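Local coordinates for putative Endoribonuclease L-PSP (Entamoeba histolytica, PDB 3M1X), which is of unproven function but belongs to the trimeric RutC (YjgF/YER057c/UK114) family and may act as a deaminase, at residues E71-Q76 and K136-E141; K97-L102 and A127-A132; S90-V95 and E117-H122. All blocks are in the same frame, centred on the assembly; numbering follows the deposited sequence.

Contact 1 of 3, residues E71-Q76 and K136-E141; sequences EEQSKQ and KGALVE
Gln73 reaches out from helix 70-87 and joins its side-chain amide to the loop that leads into strand 140-146. The direct polar link is a hydrogen bond from Leu139 N to Gln73 OE1, 2.9 Å long and nearly straight at 169°, with the donor tilted 19° from the plane of the amide carbonyl. With CG beside its backbone N (chi1 -67°) and the chain extended beyond CG, the glutamine spans the gap between helix and loop.

Two waters extend this link to the carbonyls of Gly137 and Val140, before and after Leu139 in sequence. One donates to both Gln73 OE1 and Val140 O, lying 2.7 Å from Val140 O, so that OE1 accepts two bonds. The other accepts from Gln73 NE2 and donates to Gly137 O, at 2.8 Å from that carbonyl oxygen. NE2 also binds Gly67 O, so both ends of the amide are engaged and its rotation is fixed.

The van der Waals part is smaller. The Leu139 side chain crosses that of Gln73 at about a right angle, its CG and CD1 lying against the amide, with Leu139 CG 4.0 Å from Gln73 NE2. Val140 sends CG1 toward the helix, where it meets Gln73 CB at 3.8 Å and Ser74 OG at 3.7 Å; that hydroxyl is hydrogen-bonded to Ile70 O of its own helix. Phe111 of helix 108-119 packs against both Ser74 and Val140.

Helix 70-87 thus lies over the start of a sheet strand, the helix-on-sheet packing of the chorismate mutase-like alpha+beta fold of the YjgF/YER057c/UK114 family.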
# COMPACT_ATOMS: atom_id res chain seq x y z
N GLU A 71 9.83 6.76 -19.71
CA GLU A 71 11.22 6.39 -19.48
C GLU A 71 11.87 7.46 -18.58
O GLU A 71 12.58 7.17 -17.61
CB GLU A 71 11.96 6.26 -20.75
CG GLU A 71 11.65 5.11 -21.65
CD GLU A 71 10.39 5.33 -22.55
OE1 GLU A 71 9.78 6.39 -22.52
OE2 GLU A 71 10.14 4.38 -23.34
N GLU A 72 11.68 8.74 -18.95
CA GLU A 72 12.26 9.83 -18.22
C GLU A 72 11.77 9.94 -16.79
O GLU A 72 12.58 10.09 -15.84
CB GLU A 72 12.00 11.14 -18.96
CG GLU A 72 12.82 11.31 -20.24
CD GLU A 72 12.19 12.25 -21.22
OE1 GLU A 72 12.95 12.58 -22.07
OE2 GLU A 72 11.01 12.57 -21.28
N GLN A 73 10.47 9.80 -16.61
CA GLN A 73 9.95 9.87 -15.28
C GLN A 73 10.31 8.66 -14.45
O GLN A 73 10.56 8.81 -13.25
CB GLN A 73 8.43 10.07 -15.26
CG GLN A 73 8.02 11.43 -15.80
CD GLN A 73 6.54 11.74 -15.69
OE1 GLN A 73 5.82 11.11 -14.91
NE2 GLN A 73 6.09 12.70 -16.51
N SER A 74 10.31 7.47 -15.02
CA SER A 74 10.68 6.27 -14.27
C SER A 74 12.08 6.32 -13.77
O SER A 74 12.40 5.98 -12.61
CB SER A 74 10.44 5.01 -15.07
OG SER A 74 9.10 4.82 -15.41
N LYS A 75 13.04 6.78 -14.62
CA LYS A 75 14.39 6.90 -14.18
C LYS A 75 14.51 7.89 -13.06
O LYS A 75 15.21 7.65 -12.08
CB LYS A 75 15.25 7.34 -15.38
CG LYS A 75 15.48 6.30 -16.40
CD LYS A 75 16.07 6.85 -17.69
CE LYS A 75 16.16 5.74 -18.71
NZ LYS A 75 17.01 6.29 -19.88
N GLN A 76 13.82 9.00 -13.14
CA GLN A 76 13.85 10.02 -12.11
C GLN A 76 13.27 9.51 -10.80
O GLN A 76 13.78 9.80 -9.72
CB GLN A 76 13.18 11.30 -12.53
CG GLN A 76 13.41 12.47 -11.54
CD GLN A 76 14.90 12.86 -11.48
OE1 GLN A 76 15.43 13.18 -12.54
NE2 GLN A 76 15.52 12.89 -10.35
N LYS A 136 -0.52 15.32 -9.87
CA LYS A 136 0.25 16.22 -10.77
C LYS A 136 0.35 15.69 -12.19
O LYS A 136 1.17 16.16 -12.98
CB LYS A 136 1.58 16.57 -10.15
CG LYS A 136 1.29 17.16 -8.70
CD LYS A 136 2.54 17.39 -7.88
CE LYS A 136 2.23 17.88 -6.46
NZ LYS A 136 3.57 18.03 -5.80
N GLY A 137 -0.48 14.73 -12.52
CA GLY A 137 -0.42 14.14 -13.80
C GLY A 137 0.76 13.22 -14.01
O GLY A 137 1.11 12.87 -15.14
N ALA A 138 1.41 12.78 -12.94
CA ALA A 138 2.58 11.89 -13.10
C ALA A 138 2.23 10.64 -13.82
O ALA A 138 1.11 10.09 -13.68
CB ALA A 138 3.09 11.56 -11.66
N LEU A 139 3.19 10.07 -14.50
CA LEU A 139 2.99 8.83 -15.17
C LEU A 139 3.29 7.58 -14.34
O LEU A 139 2.95 6.47 -14.69
CB LEU A 139 3.89 8.77 -16.42
CG LEU A 139 3.58 9.79 -17.52
CD1 LEU A 139 4.53 9.55 -18.65
CD2 LEU A 139 2.06 9.75 -17.93
N VAL A 140 4.02 7.77 -13.24
CA VAL A 140 4.55 6.69 -12.40
C VAL A 140 4.84 7.25 -11.03
O VAL A 140 5.32 8.37 -10.92
CB VAL A 140 5.78 6.06 -13.06
CG1 VAL A 140 6.83 7.08 -13.47
CG2 VAL A 140 6.39 4.98 -12.19
N GLU A 141 4.57 6.45 -10.01
CA GLU A 141 4.82 6.76 -8.64
C GLU A 141 5.31 5.50 -7.97
O GLU A 141 4.69 4.46 -8.16
CB GLU A 141 3.52 7.27 -8.01
CG GLU A 141 3.63 7.64 -6.54
CD GLU A 141 2.25 7.93 -5.89
OE1 GLU A 141 1.63 8.75 -6.41
OE2 GLU A 141 1.91 7.23 -4.92
O HOH W 1 6.33 10.50 -12.27
O HOH W 2 3.34 13.64 -16.62

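Contact 2 of 3, residues K97-L102 and A127-A132; sequences KTTCLL and ACFAAA
Phe129 and Leu101 lie side by side and point the same way from adjacent parallel strands. Phe129 has CG between its backbone N and carbonyl carbon (chi1 63°), which swings the ring back over the neighbouring strand until Leu101 CD2 is 3.4 Å from Phe129 CZ. The branch point, Leu101 CG, is almost as near to the same ring atom. Thr99 approaches differently: its methyl CG2 comes to the edge of the ring, near the ring plane, 3.9 Å from Phe129 CE2.

On the other face, Cys100 CB meets Cys128 SG at 3.8 Å, with Leu102 and Ala130 beside them; both cysteines turn SG to the side of their own backbone N. Cys128 N hydrogen-bonds a citrate, probably from the crystallisation liquor, which may mark a pocket.

The backbones run at 11° to each other in regular parallel register, Thr99 beside Ala127 and Leu102 beside Ala130. Five bonds join them, from Ala127 N to Thr98 O at one end to Ala131 N to Leu102 O, 2.8 Å, at the other. Thr98 O also accepts from Lys97 NZ, which reaches it from the opposite face of the carbonyl plane, 58° out of that plane. The lysine chain, bent at chi2 and chi4, curls back to do so, and its ammonium also forms a salt bridge with Glu143 of the third subunit.

Phe129 meets its counterparts in the second and third subunits edge-to-face, placing its side of the sheet at the trimer interface. Strands 95-102 and 125-130 are the two strands of a beta-alpha-beta crossover: the connecting helix 108-119 covers Cys100 and Leu102 through Phe111, while strand 140-146 runs antiparallel along the other edge of strand 95-102.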
# COMPACT_ATOMS: atom_id res chain seq x y z
N LYS A 97 10.25 -3.91 0.27
CA LYS A 97 8.99 -3.96 -0.44
C LYS A 97 8.80 -2.65 -1.15
O LYS A 97 9.03 -1.59 -0.58
CB LYS A 97 7.84 -4.18 0.60
CG LYS A 97 6.42 -3.97 0.16
CD LYS A 97 5.99 -5.01 -0.83
CE LYS A 97 4.43 -4.97 -1.15
NZ LYS A 97 4.06 -3.61 -1.59
N THR A 98 8.30 -2.69 -2.39
CA THR A 98 7.86 -1.52 -3.13
C THR A 98 6.42 -1.67 -3.58
O THR A 98 5.91 -2.78 -3.66
CB THR A 98 8.75 -1.28 -4.35
OG1 THR A 98 8.47 -2.30 -5.30
CG2 THR A 98 10.22 -1.22 -4.04
N THR A 99 5.82 -0.55 -3.88
CA THR A 99 4.56 -0.51 -4.55
C THR A 99 4.74 0.45 -5.72
O THR A 99 5.18 1.60 -5.54
CB THR A 99 3.40 -0.07 -3.66
OG1 THR A 99 3.38 -0.94 -2.52
CG2 THR A 99 2.06 -0.19 -4.41
N CYS A 100 4.40 -0.01 -6.92
CA CYS A 100 4.66 0.67 -8.19
C CYS A 100 3.35 0.99 -8.87
O CYS A 100 2.61 0.08 -9.24
CB CYS A 100 5.53 -0.21 -9.07
SG CYS A 100 7.12 -0.65 -8.35
N LEU A 101 3.07 2.30 -8.96
CA LEU A 101 1.81 2.81 -9.49
C LEU A 101 2.04 3.41 -10.83
O LEU A 101 2.94 4.27 -11.00
CB LEU A 101 1.23 3.85 -8.55
CG LEU A 101 0.91 3.42 -7.12
CD1 LEU A 101 2.11 3.42 -6.20
CD2 LEU A 101 -0.20 4.37 -6.56
N LEU A 102 1.26 3.03 -11.81
CA LEU A 102 1.36 3.57 -13.19
C LEU A 102 0.12 4.32 -13.56
O LEU A 102 -0.97 3.91 -13.20
CB LEU A 102 1.57 2.39 -14.17
CG LEU A 102 2.85 1.63 -13.97
CD1 LEU A 102 2.78 0.31 -14.77
CD2 LEU A 102 4.06 2.45 -14.34
N ALA A 127 4.29 -4.91 -5.35
CA ALA A 127 2.97 -4.89 -5.95
C ALA A 127 2.89 -3.76 -6.91
O ALA A 127 3.41 -2.68 -6.66
CB ALA A 127 1.89 -4.74 -4.89
N CYS A 128 2.23 -3.99 -8.02
CA CYS A 128 2.11 -3.01 -9.10
C CYS A 128 0.67 -2.95 -9.59
O CYS A 128 -0.07 -3.91 -9.59
CB CYS A 128 2.94 -3.44 -10.34
SG CYS A 128 4.65 -3.77 -10.03
N PHE A 129 0.28 -1.76 -10.03
CA PHE A 129 -1.05 -1.57 -10.61
C PHE A 129 -1.07 -0.28 -11.36
O PHE A 129 -0.23 0.61 -11.18
CB PHE A 129 -2.17 -1.60 -9.54
CG PHE A 129 -2.09 -0.49 -8.49
CD1 PHE A 129 -2.81 0.64 -8.61
CD2 PHE A 129 -1.30 -0.68 -7.38
CE1 PHE A 129 -2.73 1.64 -7.64
CE2 PHE A 129 -1.23 0.29 -6.44
CZ PHE A 129 -1.95 1.41 -6.53
N ALA A 130 -2.08 -0.16 -12.24
CA ALA A 130 -2.40 1.13 -12.87
C ALA A 130 -3.45 1.84 -12.05
O ALA A 130 -4.50 1.27 -11.75
CB ALA A 130 -2.84 1.01 -14.33
N ALA A 131 -3.15 3.03 -11.66
CA ALA A 131 -4.12 3.95 -10.98
C ALA A 131 -5.01 4.56 -12.04
O ALA A 131 -4.62 4.62 -13.20
CB ALA A 131 -3.37 5.06 -10.23
N ALA A 132 -6.17 5.07 -11.65
CA ALA A 132 -6.96 5.93 -12.58
C ALA A 132 -6.18 7.19 -12.89
O ALA A 132 -6.27 7.67 -14.05
CB ALA A 132 -8.34 6.25 -11.92

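Contact 3 of 3, residues S90-V95 and E117-H122; sequences SSMDKV and EAFGNH
His122 holds CG anti to its backbone N (chi1 -176°), which extends the imidazole toward the turn at residues 92-94, and Met92 folds at chi2 and chi3 (-75° and -80°), bringing its terminal methyl over the ring of Phe119. The histidine makes the direct hydrogen bond of the contact: NE2 donates to Val95 O at 2.7 Å along a nearly straight line. The acceptor lies in the imidazole plane, and the donor sits on a lone pair in the plane of the carbonyl, which helps to hold the ring's orientation. Over one face of that ring, toward its rim, stands Asp93 O, 3.0 Å from His122 CE1. Asp93 CA also lies over the ring, in a CH-pi contact.

Met92 CE is centred above the Phe119 ring, 3.6 Å from its centroid, with Met92 SD set obliquely to give a Met-aromatic contact. The same methyl touches Ala118 CB at 4.0 Å. Val95 crosses the phenylalanine at about a right angle, and its CB is 3.8 Å from Phe119 CE1.

These contacts join the 3-10 turn that leads from helix 70-87 into strand 95-102, the first strand of the beta-alpha-beta unit, to the end of its helix 108-119, where a type II' turn from Phe119 to His122 begins the return to strand 125-130. Gly120 takes a positive phi directly after the helix.

A water also donates to both Asp93 OD1, at 2.7 Å, and Phe119 O, bridging the acidic side chain to the helix end. Leu85 and Met78 of helix 70-87 pack against Met92 and Phe119 respectively, and Leu25 of the third subunit packs against His122.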
# COMPACT_ATOMS: atom_id res chain seq x y z
N SER A 90 19.80 4.30 4.81
CA SER A 90 19.46 3.04 4.14
C SER A 90 20.09 2.97 2.75
O SER A 90 21.06 3.71 2.47
CB SER A 90 17.94 2.88 4.20
OG SER A 90 17.56 1.60 3.72
N SER A 91 19.58 2.15 1.87
CA SER A 91 20.13 1.93 0.56
C SER A 91 19.09 1.21 -0.29
O SER A 91 18.16 0.62 0.24
CB SER A 91 21.37 1.13 0.64
OG SER A 91 21.06 -0.22 1.00
N MET A 92 19.30 1.18 -1.59
CA MET A 92 18.48 0.40 -2.46
C MET A 92 18.50 -1.09 -2.09
O MET A 92 17.49 -1.78 -2.12
CB MET A 92 18.86 0.59 -3.92
CG MET A 92 18.60 2.03 -4.38
SD MET A 92 16.84 2.39 -4.64
CE MET A 92 16.62 1.65 -6.29
N ASP A 93 19.67 -1.60 -1.70
CA ASP A 93 19.79 -3.01 -1.32
C ASP A 93 19.08 -3.36 -0.05
O ASP A 93 18.83 -4.55 0.20
CB ASP A 93 21.27 -3.42 -1.12
CG ASP A 93 21.99 -3.66 -2.38
OD1 ASP A 93 21.42 -3.80 -3.47
OD2 ASP A 93 23.24 -3.73 -2.31
N LYS A 94 18.69 -2.37 0.73
CA LYS A 94 17.94 -2.57 1.97
C LYS A 94 16.44 -2.41 1.81
O LYS A 94 15.70 -2.45 2.78
CB LYS A 94 18.51 -1.67 3.05
CG LYS A 94 19.85 -2.14 3.59
CD LYS A 94 20.43 -1.17 4.58
CE LYS A 94 21.77 -1.70 5.17
NZ LYS A 94 22.32 -0.77 6.18
N VAL A 95 15.94 -2.22 0.58
CA VAL A 95 14.53 -2.12 0.31
C VAL A 95 13.89 -3.48 0.48
O VAL A 95 14.31 -4.45 -0.17
CB VAL A 95 14.24 -1.49 -1.03
CG1 VAL A 95 12.76 -1.55 -1.37
CG2 VAL A 95 14.76 -0.07 -1.08
N GLU A 117 16.91 -2.19 -13.53
CA GLU A 117 18.25 -1.57 -13.69
C GLU A 117 18.60 -0.92 -12.42
O GLU A 117 19.71 -0.99 -11.95
CB GLU A 117 18.35 -0.51 -14.79
CG GLU A 117 19.80 0.08 -15.09
CD GLU A 117 20.16 1.37 -14.30
OE1 GLU A 117 19.37 1.95 -13.57
OE2 GLU A 117 21.32 1.81 -14.29
N ALA A 118 17.64 -0.16 -11.84
CA ALA A 118 17.89 0.62 -10.64
C ALA A 118 18.28 -0.25 -9.44
O ALA A 118 19.13 0.08 -8.66
CB ALA A 118 16.75 1.52 -10.30
N PHE A 119 17.62 -1.40 -9.32
CA PHE A 119 17.88 -2.32 -8.18
C PHE A 119 18.94 -3.33 -8.46
O PHE A 119 19.44 -3.95 -7.51
CB PHE A 119 16.57 -3.06 -7.77
CG PHE A 119 15.72 -2.23 -6.83
CD1 PHE A 119 16.11 -2.01 -5.54
CD2 PHE A 119 14.46 -1.73 -7.23
CE1 PHE A 119 15.40 -1.26 -4.67
CE2 PHE A 119 13.69 -1.00 -6.32
CZ PHE A 119 14.18 -0.77 -5.07
N GLY A 120 19.36 -3.49 -9.68
CA GLY A 120 20.43 -4.49 -9.99
C GLY A 120 19.94 -5.84 -9.61
O GLY A 120 18.85 -6.25 -9.98
N ASN A 121 20.72 -6.62 -8.90
CA ASN A 121 20.31 -7.95 -8.49
C ASN A 121 19.45 -7.98 -7.25
O ASN A 121 18.98 -9.06 -6.87
CB ASN A 121 21.46 -8.84 -8.32
CG ASN A 121 22.08 -9.23 -9.67
OD1 ASN A 121 21.39 -9.41 -10.66
ND2 ASN A 121 23.37 -9.36 -9.67
N HIS A 122 19.18 -6.87 -6.62
CA HIS A 122 18.29 -6.87 -5.44
C HIS A 122 16.84 -6.92 -5.89
O HIS A 122 16.44 -6.23 -6.80
CB HIS A 122 18.56 -5.60 -4.62
CG HIS A 122 17.76 -5.60 -3.35
ND1 HIS A 122 17.88 -6.60 -2.43
CD2 HIS A 122 16.79 -4.77 -2.90
CE1 HIS A 122 17.04 -6.38 -1.44
NE2 HIS A 122 16.36 -5.27 -1.70
O HOH W 3 19.84 -2.42 -5.23

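Along the chain, 71-76 comes first and pairs with the last segment, 136-141; between them, 90-95 pairs with 117-122 and 97-102 with 127-132, so contacts 2 and 3 alternate. Contacts 1 and 2 have centres 12 Å apart and meet in the sheet, where Glu141 O lies 2.8 Å from Leu101 N, a probable hydrogen bond. Contact 3 is about 18 Å from contact 2, centre to centre, and touches it where Thr98 CG2 packs on Phe119 CZ. Contact 1 sets helix 70-87 on the sheet, contact 2 pairs two strands whose Phe129 side enters the trimer, and contact 3 joins the approach to strand 95-102 with the end of helix 108-119.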